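Local coordinates for homospermidine synthase (Legionella pneumophila subsp. pneumophila str. Philadelphia 1, PDB 2PH5), which binds NAD and probably acts as a homospermidine synthase, a transferase that makes the polyamine homospermidine, at residues A[156-161]-A[394-399]. Numbering follows the deposited sequence.
With NAD (nicotinamide-adenine-dinucleotide), chain C.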
loop_
_atom_site.group_PDB
_atom_site.type_symbol
_atom_site.label_atom_id
_atom_site.label_comp_id
_atom_site.label_asym_id
_atom_site.label_seq_id
_atom_site.Cartn_x
_atom_site.Cartn_y
_atom_site.Cartn_z
ATOM N N HIS A 156 -6.030 27.206 11.666
ATOM C CA HIS A 156 -4.712 27.325 12.264
ATOM C C HIS A 156 -4.278 26.063 12.996
ATOM O O HIS A 156 -4.190 26.046 14.222
ATOM C CB HIS A 156 -4.666 28.517 13.217
ATOM C CG HIS A 156 -3.281 28.883 13.651
ATOM N ND1 HIS A 156 -2.504 29.794 12.971
ATOM C CD2 HIS A 156 -2.507 28.407 14.655
ATOM C CE1 HIS A 156 -1.311 29.863 13.535
ATOM N NE2 HIS A 156 -1.287 29.029 14.557
ATOM N N GLY A 157 -4.023 25.002 12.236
ATOM C CA GLY A 157 -3.567 23.752 12.825
ATOM C C GLY A 157 -2.162 23.537 12.303
ATOM O O GLY A 157 -1.482 24.509 11.994
ATOM N N ALA A 158 -1.717 22.288 12.202
ATOM C CA ALA A 158 -0.383 22.019 11.685
ATOM C C ALA A 158 -0.450 22.370 10.193
ATOM O O ALA A 158 0.369 23.125 9.678
ATOM C CB ALA A 158 -0.011 20.556 11.894
ATOM N N ASN A 159 -1.419 21.804 9.488
ATOM C CA ASN A 159 -1.601 22.145 8.086
ATOM C C ASN A 159 -3.033 21.854 7.691
ATOM O O ASN A 159 -3.488 20.711 7.726
ATOM C CB ASN A 159 -0.620 21.413 7.147
ATOM C CG ASN A 159 -0.825 19.929 7.118
ATOM O OD1 ASN A 159 -0.439 19.265 6.157
ATOM N ND2 ASN A 159 -1.417 19.387 8.180
ATOM N N PRO A 160 -3.771 22.901 7.314
ATOM C CA PRO A 160 -3.338 24.300 7.238
ATOM C C PRO A 160 -2.916 24.890 8.580
ATOM O O PRO A 160 -3.363 24.433 9.634
ATOM C CB PRO A 160 -4.569 24.999 6.695
ATOM C CG PRO A 160 -5.662 24.252 7.395
ATOM C CD PRO A 160 -5.235 22.805 7.199
ATOM N N GLY A 161 -2.067 25.917 8.532
ATOM C CA GLY A 161 -1.632 26.568 9.754
ATOM C C GLY A 161 -0.135 26.741 9.867
ATOM O O GLY A 161 0.455 27.626 9.252
ATOM N N LEU A 394 0.487 16.056 18.378
ATOM C CA LEU A 394 1.287 17.082 19.042
ATOM C C LEU A 394 1.681 18.242 18.135
ATOM O O LEU A 394 1.770 19.384 18.584
ATOM C CB LEU A 394 2.554 16.486 19.671
ATOM C CG LEU A 394 3.327 17.478 20.558
ATOM C CD1 LEU A 394 2.356 18.080 21.579
ATOM C CD2 LEU A 394 4.485 16.778 21.276
ATOM N N GLN A 395 1.914 17.962 16.861
ATOM C CA GLN A 395 2.299 19.032 15.958
ATOM C C GLN A 395 1.092 19.920 15.669
ATOM O O GLN A 395 1.234 21.117 15.408
ATOM C CB GLN A 395 2.859 18.465 14.653
ATOM C CG GLN A 395 4.143 17.697 14.816
ATOM C CD GLN A 395 4.554 16.983 13.535
ATOM O OE1 GLN A 395 3.769 16.244 12.949
ATOM N NE2 GLN A 395 5.791 17.201 13.101
ATOM N N VAL A 396 -0.102 19.339 15.744
ATOM C CA VAL A 396 -1.318 20.092 15.476
ATOM C C VAL A 396 -1.711 20.989 16.638
ATOM O O VAL A 396 -2.064 22.152 16.437
ATOM C CB VAL A 396 -2.499 19.163 15.166
ATOM C CG1 VAL A 396 -3.663 19.971 14.629
ATOM C CG2 VAL A 396 -2.067 18.091 14.181
ATOM N N VAL A 397 -1.649 20.454 17.852
ATOM C CA VAL A 397 -2.027 21.231 19.020
ATOM C C VAL A 397 -0.949 22.246 19.395
ATOM O O VAL A 397 -1.241 23.278 20.008
ATOM C CB VAL A 397 -2.375 20.300 20.230
ATOM C CG1 VAL A 397 -3.555 19.412 19.860
ATOM C CG2 VAL A 397 -1.181 19.452 20.636
ATOM N N ALA A 398 0.296 21.969 19.016
ATOM C CA ALA A 398 1.373 22.911 19.301
ATOM C C ALA A 398 1.029 24.214 18.569
ATOM O O ALA A 398 1.116 25.306 19.136
ATOM C CB ALA A 398 2.713 22.353 18.814
ATOM N N SER A 399 0.600 24.078 17.317
ATOM C CA SER A 399 0.221 25.221 16.491
ATOM C C SER A 399 -0.994 25.958 17.056
ATOM O O SER A 399 -1.035 27.192 17.089
ATOM C CB SER A 399 -0.090 24.749 15.069
ATOM O OG SER A 399 0.947 23.907 14.596
HETATM P PA NAD C . -12.985 14.016 15.613
HETATM O O1A NAD C . -14.039 13.484 14.680
HETATM O O2A NAD C . -12.053 13.041 16.245
HETATM O O5B NAD C . -13.660 14.892 16.798
HETATM C C5B NAD C . -14.649 15.874 16.497
HETATM C C4B NAD C . -15.528 16.071 17.747
HETATM O O4B NAD C . -16.512 17.015 17.384
HETATM C C3B NAD C . -16.261 14.811 18.217
HETATM O O3B NAD C . -15.977 14.557 19.595
HETATM C C2B NAD C . -17.714 15.119 17.987
HETATM O O2B NAD C . -18.609 14.524 18.899
HETATM C C1B NAD C . -17.748 16.648 17.960
HETATM N N9A NAD C . -18.804 17.247 17.135
HETATM C C8A NAD C . -19.327 16.662 15.969
HETATM N N7A NAD C . -20.650 16.895 15.849
HETATM C C5A NAD C . -21.008 17.618 16.935
HETATM C C6A NAD C . -22.238 18.143 17.331
HETATM N N6A NAD C . -23.362 18.014 16.625
HETATM N N1A NAD C . -22.267 18.845 18.527
HETATM C C2A NAD C . -21.142 19.025 19.308
HETATM N N3A NAD C . -19.918 18.525 18.934
HETATM C C4A NAD C . -19.889 17.835 17.756
HETATM O O3 NAD C . -12.129 15.013 14.733
HETATM P PN NAD C . -10.908 16.000 15.065
HETATM O O1N NAD C . -9.867 15.763 14.036
HETATM O O2N NAD C . -10.553 15.828 16.518
HETATM O O5D NAD C . -11.754 17.308 14.773
HETATM C C5D NAD C . -11.283 18.631 14.837
HETATM C C4D NAD C . -10.980 19.009 13.402
HETATM O O4D NAD C . -9.662 19.480 13.324
HETATM C C3D NAD C . -11.551 18.999 11.999
HETATM O O3D NAD C . -12.358 20.140 11.754
HETATM C C2D NAD C . -10.291 18.965 11.152
HETATM O O2D NAD C . -10.478 19.439 9.849
HETATM C C1D NAD C . -9.298 19.765 11.986
HETATM N N1N NAD C . -7.875 19.359 11.901
HETATM C C2N NAD C . -6.922 20.256 11.475
HETATM C C3N NAD C . -5.579 19.825 11.437
HETATM C C7N NAD C . -4.478 20.730 11.004
HETATM O O7N NAD C . -3.204 20.222 11.017
HETATM N N7N NAD C . -4.680 21.980 10.644
HETATM C C4N NAD C . -5.215 18.496 11.826
HETATM C C5N NAD C . -6.226 17.608 12.252
HETATM C C6N NAD C . -7.543 18.022 12.295
#
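Val-396 and Ala-158 meet beside the nicotinamide of NAD, where the N-terminal turn of helix 158-176 abuts helix 391-408 in a protein of the saccharopine dehydrogenase families, which has a Rossmann-type parallel sheet. The valine straddles protein and cofactor: CG1, anti to its backbone N (chi1 -169°), lies 3.5 Å from NAD C4N, while CG2 packs against Ala-158 CB at 3.9 Å. Residues 158-160, mostly through their backbone, hold the carboxamide at both of its polar atoms. Asn-159 N gives O7N a nearly straight hydrogen bond (167°), Ala-158 N and Asn-159 ND2 add weak ones, and N7N donates to the Pro-160 carbonyl O, whose residue follows a cis peptide bond. With only hydrogens on its CA, Gly-157, at the N-cap position, lets the amide N7N sit 3.0 Å from that CA. One turn further along helix 391-408, Ser-399 presents its CB to Gly-157 O at 3.4 Å. Its OG, anti to the carbonyl carbon (chi1 -49°), turns back to its own helix and bonds Gln-395 O. The His-156 ring comes edge-on to the Ser-399 carbonyl, with O in the ring plane and 3.1 Å from CD2.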